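Local structure of metallo-beta-lactamase (Simiduia agarivorans, 6MFI) at residues L107-H112 / Y210-S215; E147-A152 / H188-L193; T181-P186 / S194-A199; A239-L244 / D273-Y278. The protein probably hydrolyses the beta-lactam ring of antibiotics at a site with two zinc ions, as a subclass B3 metallo-beta-lactamase. All coordinates share one frame; numbering follows the deposited sequence.

Interaction 1: residues L107-H112 / Y210-S215; sequences LHSHEH and YADSLS. With ZN (zinc ion), chain C.
His-110 turns the ND1 corner of its ring onto the carboxylate of Asp-212, with the ring and carboxylate planes 86° apart. OD1 of Asp-212 lies at the edge of the imidazole, near its plane, and accepts from ND1 of His-110 at an N-H...O angle of 156°. The separation of ND1 of His-110 and OD1 of Asp-212, 2.5 Å, is very short, and its exact value should be taken with caution. CG of His-110 stands between the backbone N and the carbonyl carbon (chi1 63°), a setting that swings the ring toward Asp-212 while NE2 of His-110 reaches zinc at 2.2 Å. At the same ring edge, OG of Ser-213 comes within 3.1 Å of CE1 of His-110. His-110 and His-112 open the His-X-His-X-Asp-His sequence of the metallo-beta-lactamase fold, at the mouth of an alpha-beta/beta-alpha sandwich: residues 107-112 follow strand 103-107 of one sheet, residues 210-215 follow strand 206-210 of the other. ND1 of His-112 binds zinc at 2.0 Å, and a water and His-188 complete the coordination. Asp-212 is a second-shell residue. Its OD2, met from above the carboxylate plane, accepts from N of Leu-214 at 3.3 Å, an Asx turn that restrains rotation of the carboxylate. Further from the metal, CB of Ser-109 sits 3.4 Å from OD1 of Asp-212 and 4.0 Å from CE2 of Tyr-210, approaching that ring obliquely. Asp-79 ties these two residues together, bonding to OH of Tyr-210 and to N of Ser-109.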
# COMPACT_ATOMS: atom_id res chain seq x y z
N LEU A 107 2.86 -4.82 -7.37
CA LEU A 107 3.01 -5.17 -5.97
C LEU A 107 1.74 -4.80 -5.22
O LEU A 107 0.83 -4.17 -5.76
CB LEU A 107 4.23 -4.47 -5.35
CG LEU A 107 5.56 -4.67 -6.07
CD1 LEU A 107 6.67 -3.90 -5.37
CD2 LEU A 107 5.91 -6.15 -6.17
N HIS A 108 1.69 -5.19 -3.95
CA HIS A 108 0.50 -4.98 -3.13
C HIS A 108 0.90 -4.63 -1.71
O HIS A 108 1.99 -4.97 -1.24
CB HIS A 108 -0.39 -6.23 -3.11
CG HIS A 108 0.20 -7.39 -2.37
ND1 HIS A 108 0.21 -7.46 -0.99
CD2 HIS A 108 0.79 -8.52 -2.81
CE1 HIS A 108 0.80 -8.58 -0.61
NE2 HIS A 108 1.16 -9.25 -1.70
N SER A 109 -0.00 -3.92 -1.02
CA SER A 109 0.13 -3.70 0.41
C SER A 109 -0.45 -4.90 1.15
O SER A 109 0.30 -5.73 1.68
CB SER A 109 -0.57 -2.41 0.83
OG SER A 109 -1.93 -2.42 0.42
N HIS A 110 -1.77 -5.00 1.20
CA HIS A 110 -2.43 -6.18 1.74
C HIS A 110 -3.63 -6.53 0.87
O HIS A 110 -4.11 -5.72 0.08
CB HIS A 110 -2.86 -5.97 3.20
CG HIS A 110 -3.86 -4.88 3.41
ND1 HIS A 110 -3.50 -3.60 3.79
CD2 HIS A 110 -5.21 -4.88 3.30
CE1 HIS A 110 -4.59 -2.86 3.90
NE2 HIS A 110 -5.64 -3.61 3.61
N GLU A 111 -4.10 -7.77 1.03
CA GLU A 111 -5.02 -8.41 0.09
C GLU A 111 -6.48 -8.09 0.36
O GLU A 111 -7.34 -8.97 0.25
CB GLU A 111 -4.79 -9.92 0.12
CG GLU A 111 -4.92 -10.56 1.51
CD GLU A 111 -3.64 -10.52 2.32
OE1 GLU A 111 -3.42 -11.45 3.12
OE2 GLU A 111 -2.85 -9.56 2.15
N HIS A 112 -6.81 -6.85 0.69
CA HIS A 112 -8.21 -6.45 0.84
C HIS A 112 -8.73 -5.85 -0.46
O HIS A 112 -7.96 -5.32 -1.27
CB HIS A 112 -8.37 -5.46 1.99
CG HIS A 112 -8.49 -6.11 3.33
ND1 HIS A 112 -8.69 -5.40 4.50
CD2 HIS A 112 -8.44 -7.42 3.70
CE1 HIS A 112 -8.76 -6.23 5.52
NE2 HIS A 112 -8.61 -7.46 5.06
N TYR A 210 6.39 2.36 2.02
CA TYR A 210 4.95 2.21 1.81
C TYR A 210 4.44 1.24 2.87
O TYR A 210 4.24 0.05 2.63
CB TYR A 210 4.67 1.72 0.39
CG TYR A 210 3.21 1.77 -0.01
CD1 TYR A 210 2.47 2.93 0.11
CD2 TYR A 210 2.58 0.64 -0.53
CE1 TYR A 210 1.13 2.97 -0.26
CE2 TYR A 210 1.26 0.67 -0.91
CZ TYR A 210 0.54 1.84 -0.77
OH TYR A 210 -0.79 1.87 -1.15
N ALA A 211 4.22 1.77 4.07
CA ALA A 211 3.81 0.96 5.21
C ALA A 211 2.35 0.56 5.10
O ALA A 211 1.49 1.38 4.77
CB ALA A 211 4.06 1.71 6.52
N ASP A 212 2.07 -0.71 5.40
CA ASP A 212 0.72 -1.24 5.31
C ASP A 212 -0.19 -0.56 6.34
O ASP A 212 0.27 0.11 7.27
CB ASP A 212 0.73 -2.75 5.51
CG ASP A 212 -0.62 -3.39 5.24
OD1 ASP A 212 -1.03 -3.42 4.06
OD2 ASP A 212 -1.26 -3.86 6.20
N SER A 213 -1.50 -0.75 6.15
CA SER A 213 -2.48 -0.16 7.06
C SER A 213 -2.22 -0.58 8.50
O SER A 213 -2.25 0.26 9.41
CB SER A 213 -3.89 -0.56 6.63
OG SER A 213 -4.14 -0.16 5.29
N LEU A 214 -1.96 -1.86 8.73
CA LEU A 214 -1.57 -2.40 10.03
C LEU A 214 -2.64 -2.18 11.10
O LEU A 214 -2.38 -2.46 12.28
CB LEU A 214 -0.24 -1.82 10.50
CG LEU A 214 0.98 -2.16 9.64
CD1 LEU A 214 2.25 -1.71 10.32
CD2 LEU A 214 1.05 -3.65 9.36
N SER A 215 -3.82 -1.71 10.73
CA SER A 215 -4.85 -1.36 11.70
C SER A 215 -5.44 -2.62 12.33
O SER A 215 -5.76 -3.58 11.62
CB SER A 215 -5.95 -0.54 11.05
OG SER A 215 -6.43 -1.18 9.88
ZN ZN C . -7.57 -3.72 4.67
O HOH W 1 -8.79 -2.25 4.14

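Interaction 2: residues E147-A152 / H188-L193; sequences EDDPQA and HTPGAL. With ZN (zinc ion), chain C.
Pro-150 packs tightly on the backbone of His-188: the CD and CG carbons of its ring lie against the carbonyl, with CD of Pro-150 3.2 Å from O of His-188. Away from this point the fit is slacker. OD1 of Asp-149 lies 3.9 Å from CG2 of Thr-189, the two side chains running alongside each other. The two prolines approach only to 4.3 Å, measured from CD of Pro-150 to CD of Pro-190. The contact joins two loops bordering the zinc site of the metallo-beta-lactamase fold, each holding a type I turn (Asp-149 to Ala-152, Thr-189 to Ala-192), with Asp-148 and His-188 just ahead of those turns. NE2 of His-188 binds zinc at 2.0 Å, while ND1 of His-188 bonds to the carbonyl of Ser-215. Asp-149 serves the same metal from the second shell: OD2 of Asp-149 bonds to NE2 of His-112, and it also takes N of Gln-151 at 3.2 Å on its anti lone pair, an Asx turn that steadies the carboxylate. Asp-148 lies at the partly exposed margin, yet its OD2 still touches CB of Pro-190 at 3.2 Å, the carboxylate crossing the proline ring at a slant. CG of Asp-148 stands between its backbone N and carbonyl carbon (chi1 51°), a turn that brings the oxygens over to Pro-190. The loose side is Gln-151, which is exposed, its OE1 coming no nearer than 4.7 Å to CE1 of His-188. Tyr-230 of helix 228-242 packs against both Pro-150 and Pro-190.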
# COMPACT_ATOMS: atom_id res chain seq x y z
N GLU A 147 -9.25 -17.62 5.60
CA GLU A 147 -9.78 -18.01 6.90
C GLU A 147 -9.21 -17.15 8.02
O GLU A 147 -9.95 -16.70 8.91
CB GLU A 147 -9.52 -19.50 7.15
CG GLU A 147 -8.06 -19.88 7.37
CD GLU A 147 -7.89 -20.97 8.41
OE1 GLU A 147 -8.90 -21.59 8.80
OE2 GLU A 147 -6.74 -21.19 8.86
N ASP A 148 -7.91 -16.89 8.01
CA ASP A 148 -7.25 -16.14 9.07
C ASP A 148 -7.28 -14.64 8.83
O ASP A 148 -6.65 -13.89 9.58
CB ASP A 148 -5.81 -16.62 9.24
CG ASP A 148 -5.05 -16.65 7.94
OD1 ASP A 148 -5.69 -16.70 6.87
OD2 ASP A 148 -3.80 -16.63 7.98
N ASP A 149 -7.99 -14.18 7.81
CA ASP A 149 -8.14 -12.75 7.58
C ASP A 149 -9.03 -12.16 8.66
O ASP A 149 -10.15 -12.65 8.88
CB ASP A 149 -8.72 -12.48 6.20
CG ASP A 149 -8.39 -11.10 5.69
OD1 ASP A 149 -7.55 -10.99 4.76
OD2 ASP A 149 -8.96 -10.12 6.21
N PRO A 150 -8.58 -11.12 9.37
CA PRO A 150 -9.42 -10.53 10.43
C PRO A 150 -10.77 -10.03 9.93
O PRO A 150 -11.75 -10.09 10.67
CB PRO A 150 -8.55 -9.38 10.96
CG PRO A 150 -7.15 -9.81 10.66
CD PRO A 150 -7.23 -10.54 9.35
N GLN A 151 -10.84 -9.54 8.69
CA GLN A 151 -12.08 -9.02 8.12
C GLN A 151 -12.75 -10.02 7.19
O GLN A 151 -13.41 -9.63 6.22
CB GLN A 151 -11.81 -7.71 7.39
CG GLN A 151 -12.98 -6.73 7.41
CD GLN A 151 -12.64 -5.42 6.73
OE1 GLN A 151 -11.55 -4.89 6.89
NE2 GLN A 151 -13.60 -4.88 5.98
N ALA A 152 -12.61 -11.32 7.46
CA ALA A 152 -13.24 -12.34 6.63
C ALA A 152 -14.74 -12.33 6.86
O ALA A 152 -15.22 -12.53 7.98
CB ALA A 152 -12.66 -13.72 6.96
N HIS A 188 -3.10 -6.76 10.09
CA HIS A 188 -4.31 -6.35 9.38
C HIS A 188 -4.79 -7.45 8.45
O HIS A 188 -6.00 -7.72 8.36
CB HIS A 188 -4.04 -5.06 8.60
CG HIS A 188 -5.25 -4.49 7.93
ND1 HIS A 188 -6.19 -3.75 8.60
CD2 HIS A 188 -5.67 -4.56 6.65
CE1 HIS A 188 -7.14 -3.38 7.76
NE2 HIS A 188 -6.85 -3.86 6.57
N THR A 189 -3.87 -8.10 7.75
CA THR A 189 -4.12 -9.29 6.95
C THR A 189 -2.97 -10.25 7.19
O THR A 189 -1.89 -9.84 7.64
CB THR A 189 -4.22 -8.97 5.45
OG1 THR A 189 -2.94 -8.57 4.96
CG2 THR A 189 -5.24 -7.88 5.18
N PRO A 190 -3.17 -11.54 6.92
CA PRO A 190 -2.05 -12.49 7.07
C PRO A 190 -0.89 -12.22 6.13
O PRO A 190 0.26 -12.46 6.50
CB PRO A 190 -2.70 -13.85 6.79
CG PRO A 190 -3.98 -13.54 6.08
CD PRO A 190 -4.44 -12.24 6.63
N GLY A 191 -1.15 -11.72 4.92
CA GLY A 191 -0.09 -11.53 3.95
C GLY A 191 0.21 -10.08 3.61
O GLY A 191 0.59 -9.77 2.48
N ALA A 192 0.05 -9.19 4.59
CA ALA A 192 0.34 -7.78 4.36
C ALA A 192 1.84 -7.56 4.21
O ALA A 192 2.66 -8.25 4.82
CB ALA A 192 -0.20 -6.93 5.50
N LEU A 193 2.20 -6.57 3.39
CA LEU A 193 3.59 -6.24 3.11
C LEU A 193 3.81 -4.75 3.27
O LEU A 193 2.90 -3.94 3.07
CB LEU A 193 4.00 -6.67 1.69
CG LEU A 193 4.07 -8.17 1.39
CD1 LEU A 193 4.61 -8.40 -0.01
CD2 LEU A 193 4.93 -8.89 2.42
ZN ZN C . -7.57 -3.72 4.67
O HOH W 1 -8.79 -2.25 4.14

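Interaction 3: residues T181-P186 / S194-A199; sequences TAYATP and SWQWRA
Tyr-183 gives its hydroxyl proton to Gln-196, OH of Tyr-183 lying 2.6 Å from OE1 of Gln-196, with the amide oxygen at the ring edge and the amide plane turned 79° from the ring. CG of Gln-196 is anti to the backbone N (chi1 153°), and the extended chain carries OE1 to that hydroxyl. A second hydroxyl bond joins OG1 of Thr-185 to OG of Ser-194 at 2.8 Å; OG of Ser-194 also accepts from N of Asp-212. Four backbone bonds set the antiparallel register: Thr-181 and Gln-196 exchange N-H and C=O in both directions, as do Tyr-183 and Ser-194. Ala-182 and Trp-195 form the non-hydrogen-bonded pair between them, where their CA atoms come to 4.6 Å. On this face the methyl of Ala-182 sits over the indole: CB of Ala-182 is 3.5 Å from the centroid of the six-membered ring of Trp-195 and 12° off its normal, a CH-pi contact. NE1 of Trp-195 bonds to the carbonyl of His-108. The pair is a beta hairpin, the loop between its strands carrying His-188. Strand 172-175 flanks it beside 178-184, and strand 206-210 beside 193-199. Trp-195 and Trp-197 point into the sandwich, where they meet Leu-107 and strand 67-71 of the other sheet, whereas Tyr-183 on the reverse face packs on Leu-244, just beyond helix 228-242.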
# COMPACT_ATOMS: atom_id res chain seq x y z
N THR A 181 12.48 -3.49 -1.52
CA THR A 181 12.57 -4.56 -0.54
C THR A 181 11.27 -4.62 0.25
O THR A 181 10.76 -3.59 0.70
CB THR A 181 13.75 -4.35 0.41
OG1 THR A 181 14.96 -4.23 -0.34
CG2 THR A 181 13.88 -5.52 1.38
N ALA A 182 10.72 -5.83 0.40
CA ALA A 182 9.48 -6.03 1.12
C ALA A 182 9.75 -6.51 2.54
O ALA A 182 10.78 -7.13 2.82
CB ALA A 182 8.59 -7.05 0.40
N TYR A 183 8.81 -6.21 3.43
CA TYR A 183 8.88 -6.65 4.82
C TYR A 183 7.51 -7.16 5.22
O TYR A 183 6.52 -6.43 5.15
CB TYR A 183 9.32 -5.51 5.74
CG TYR A 183 10.67 -4.93 5.38
CD1 TYR A 183 11.84 -5.49 5.87
CD2 TYR A 183 10.77 -3.82 4.55
CE1 TYR A 183 13.07 -4.96 5.54
CE2 TYR A 183 12.00 -3.29 4.22
CZ TYR A 183 13.15 -3.86 4.72
OH TYR A 183 14.37 -3.33 4.39
N ALA A 184 7.45 -8.43 5.62
CA ALA A 184 6.19 -9.04 6.03
C ALA A 184 5.70 -8.38 7.31
O ALA A 184 6.28 -8.57 8.38
CB ALA A 184 6.37 -10.54 6.23
N THR A 185 4.64 -7.58 7.20
CA THR A 185 4.03 -6.89 8.33
C THR A 185 2.57 -7.30 8.44
O THR A 185 1.67 -6.52 8.09
CB THR A 185 4.16 -5.37 8.20
OG1 THR A 185 3.53 -4.94 6.99
CG2 THR A 185 5.62 -4.96 8.18
N PRO A 186 2.30 -8.51 8.90
CA PRO A 186 0.91 -8.99 9.00
C PRO A 186 0.22 -8.38 10.22
O PRO A 186 0.78 -7.55 10.94
CB PRO A 186 1.08 -10.50 9.14
CG PRO A 186 2.37 -10.65 9.86
CD PRO A 186 3.26 -9.52 9.38
N SER A 194 5.04 -4.39 3.65
CA SER A 194 5.49 -3.01 3.68
C SER A 194 6.71 -2.89 2.77
O SER A 194 7.69 -3.63 2.94
CB SER A 194 5.83 -2.56 5.10
OG SER A 194 4.69 -2.62 5.94
N TRP A 195 6.65 -1.96 1.82
CA TRP A 195 7.67 -1.82 0.80
C TRP A 195 8.54 -0.60 1.08
O TRP A 195 8.07 0.42 1.58
CB TRP A 195 7.04 -1.70 -0.59
CG TRP A 195 6.41 -2.98 -1.05
CD1 TRP A 195 5.10 -3.34 -0.94
CD2 TRP A 195 7.07 -4.08 -1.69
NE1 TRP A 195 4.90 -4.59 -1.47
CE2 TRP A 195 6.09 -5.06 -1.94
CE3 TRP A 195 8.39 -4.32 -2.09
CZ2 TRP A 195 6.39 -6.27 -2.57
CZ3 TRP A 195 8.68 -5.52 -2.71
CH2 TRP A 195 7.69 -6.48 -2.94
N GLN A 196 9.83 -0.72 0.75
CA GLN A 196 10.79 0.34 0.98
C GLN A 196 11.74 0.42 -0.20
O GLN A 196 12.32 -0.59 -0.61
CB GLN A 196 11.57 0.09 2.28
CG GLN A 196 12.96 0.71 2.31
CD GLN A 196 13.88 0.00 3.29
OE1 GLN A 196 14.29 -1.14 3.07
NE2 GLN A 196 14.21 0.69 4.38
N TRP A 197 11.89 1.63 -0.75
CA TRP A 197 12.78 1.87 -1.88
C TRP A 197 13.42 3.24 -1.71
O TRP A 197 13.05 4.03 -0.84
CB TRP A 197 12.04 1.78 -3.22
CG TRP A 197 10.98 2.84 -3.39
CD1 TRP A 197 11.10 4.01 -4.07
CD2 TRP A 197 9.65 2.81 -2.87
NE1 TRP A 197 9.93 4.72 -4.00
CE2 TRP A 197 9.02 4.00 -3.27
CE3 TRP A 197 8.93 1.89 -2.10
CZ2 TRP A 197 7.70 4.30 -2.93
CZ3 TRP A 197 7.62 2.19 -1.76
CH2 TRP A 197 7.02 3.39 -2.18
N ARG A 198 14.41 3.51 -2.56
CA ARG A 198 15.10 4.79 -2.57
C ARG A 198 14.72 5.58 -3.82
O ARG A 198 14.60 5.02 -4.91
CB ARG A 198 16.62 4.60 -2.53
CG ARG A 198 17.15 4.06 -1.21
CD ARG A 198 18.61 4.42 -0.99
NE ARG A 198 19.46 4.03 -2.11
CZ ARG A 198 19.89 4.85 -3.05
NH1 ARG A 198 19.55 6.13 -3.03
NH2 ARG A 198 20.67 4.40 -4.03
N ALA A 199 14.53 6.88 -3.64
CA ALA A 199 14.16 7.78 -4.73
C ALA A 199 15.20 8.89 -4.82
O ALA A 199 15.46 9.59 -3.83
CB ALA A 199 12.77 8.37 -4.52

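Interaction 4: residues A239-L244 / D273-Y278; sequences ATLADL and DACRQY
Leu-241 lays its CD2 methyl against the edge of the Tyr-278 ring, CD2 of Leu-241 to CD2 of Tyr-278 being 4.0 Å. CG of Leu-241 is anti to the backbone N (chi1 170°), which carries both methyls toward the second helix; CD1 of Leu-241 faces SG of Cys-275 at 4.1 Å in the conformer given. Beside it the backbones are close: the CA atoms of Ala-242 and Arg-276 are 4.1 Å apart, and CA of Ala-242 lies 3.6 Å from O of Cys-275. On the solvent-exposed side Arg-276 bends at chi3 (-59°), bringing its guanidinium over O of Ala-242. NH2 of Arg-276 then makes a salt bridge to OD1 of Asp-243 at 2.7 Å; the oxygen is near the guanidinium plane, but the N-H...O angle of 125° makes the hydrogen bond weak, and the carboxylate stands nearly upright to that plane. Cys-275, modelled in two conformers, forms a disulfide with Cys-246. OH of Tyr-278 bonds to the carbonyl of Asp-212. The contact thus pairs the end of helix 228-242 with the start of the C-terminal helix 274-291, outer-layer helices of the alpha-beta/beta-alpha sandwich characteristic of metallo-beta-lactamases.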
# COMPACT_ATOMS: atom_id res chain seq x y z
N ALA A 239 7.71 -4.07 15.13
CA ALA A 239 9.04 -3.72 15.61
C ALA A 239 10.03 -3.61 14.46
O ALA A 239 11.02 -2.87 14.56
CB ALA A 239 9.52 -4.76 16.62
N THR A 240 9.78 -4.31 13.35
CA THR A 240 10.64 -4.20 12.18
C THR A 240 10.38 -2.90 11.43
O THR A 240 11.32 -2.24 10.98
CB THR A 240 10.44 -5.40 11.26
OG1 THR A 240 10.58 -6.61 12.01
CG2 THR A 240 11.47 -5.39 10.14
N LEU A 241 9.10 -2.52 11.27
CA LEU A 241 8.77 -1.30 10.54
C LEU A 241 9.29 -0.06 11.26
O LEU A 241 9.73 0.89 10.62
CB LEU A 241 7.26 -1.21 10.34
CG LEU A 241 6.74 0.13 9.80
CD1 LEU A 241 7.15 0.32 8.35
CD2 LEU A 241 5.24 0.24 9.96
N ALA A 242 9.24 -0.06 12.60
CA ALA A 242 9.65 1.12 13.35
C ALA A 242 11.14 1.39 13.21
O ALA A 242 11.57 2.55 13.30
CB ALA A 242 9.29 0.95 14.82
N ASP A 243 11.95 0.36 12.98
CA ASP A 243 13.40 0.50 12.92
C ASP A 243 13.93 0.55 11.49
O ASP A 243 15.15 0.57 11.30
CB ASP A 243 14.07 -0.65 13.68
CG ASP A 243 15.30 -0.21 14.44
OD1 ASP A 243 15.43 1.01 14.71
OD2 ASP A 243 16.15 -1.07 14.76
N LEU A 244 13.06 0.58 10.49
CA LEU A 244 13.51 0.66 9.11
C LEU A 244 14.06 2.05 8.80
O LEU A 244 13.61 3.06 9.34
CB LEU A 244 12.36 0.34 8.15
CG LEU A 244 11.86 -1.10 8.07
CD1 LEU A 244 10.70 -1.20 7.09
CD2 LEU A 244 12.99 -2.04 7.69
N ASP A 273 11.77 10.19 11.59
CA ASP A 273 11.12 9.18 12.43
C ASP A 273 9.67 8.96 12.01
O ASP A 273 8.78 8.79 12.85
CB ASP A 273 11.20 9.56 13.91
CG ASP A 273 12.61 9.44 14.46
OD1 ASP A 273 13.57 9.62 13.69
OD2 ASP A 273 12.75 9.17 15.67
N ALA A 274 9.42 8.96 10.70
CA ALA A 274 8.06 8.76 10.20
C ALA A 274 7.58 7.35 10.48
O ALA A 274 6.46 7.15 10.97
CB ALA A 274 8.00 9.07 8.70
N CYS A 275 8.41 6.35 10.16
CA CYS A 275 8.02 4.96 10.41
C CYS A 275 8.06 4.62 11.90
O CYS A 275 7.36 3.71 12.34
CB CYS A 275 8.92 4.02 9.62
SG CYS A 275 8.69 4.11 7.83
N ARG A 276 8.88 5.34 12.67
CA ARG A 276 8.93 5.11 14.11
C ARG A 276 7.66 5.60 14.79
O ARG A 276 7.14 4.96 15.71
CB ARG A 276 10.16 5.78 14.71
CG ARG A 276 10.35 5.52 16.20
CD ARG A 276 11.78 5.81 16.62
NE ARG A 276 12.75 4.99 15.89
CZ ARG A 276 13.03 3.73 16.18
NH1 ARG A 276 12.43 3.13 17.20
NH2 ARG A 276 13.92 3.07 15.46
N GLN A 277 7.14 6.75 14.35
CA GLN A 277 5.92 7.29 14.94
C GLN A 277 4.70 6.50 14.49
O GLN A 277 3.77 6.28 15.28
CB GLN A 277 5.77 8.77 14.57
CG GLN A 277 4.53 9.44 15.14
CD GLN A 277 4.63 9.67 16.64
OE1 GLN A 277 5.70 9.96 17.16
NE2 GLN A 277 3.51 9.53 17.33
N TYR A 278 4.67 6.06 13.23
CA TYR A 278 3.52 5.34 12.72
C TYR A 278 3.38 3.97 13.38
O TYR A 278 2.28 3.58 13.79
CB TYR A 278 3.62 5.19 11.20
CG TYR A 278 2.45 4.48 10.57
CD1 TYR A 278 1.25 5.14 10.34
CD2 TYR A 278 2.54 3.14 10.20
CE1 TYR A 278 0.17 4.49 9.77
CE2 TYR A 278 1.46 2.48 9.62
CZ TYR A 278 0.29 3.17 9.41
OH TYR A 278 -0.79 2.52 8.84

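Interactions 1 and 2, their centres 10 Å apart, share one zinc ion and its water: residues 107-112 supply two histidine ligands and residues 188-193 the third. The loops are stitched together by Ser-109 O to Leu-193 N (2.7 Å) and Glu-111 OE1 to Gly-191 N (2.9 Å). Interaction 3 is the hairpin whose connecting loop carries most of residues 188-193, and Tyr-210 N to Trp-195 O (2.6 Å) joins it to interaction 1. Interaction 4 stands further out, with the side chain of Tyr-278 about 10 Å from a zinc ion; it touches interaction 1 through Leu-214 and Leu-241, and interaction 3 through Leu-244. Interactions 2 and 4 do not meet, their nearest atoms being about 8 Å apart.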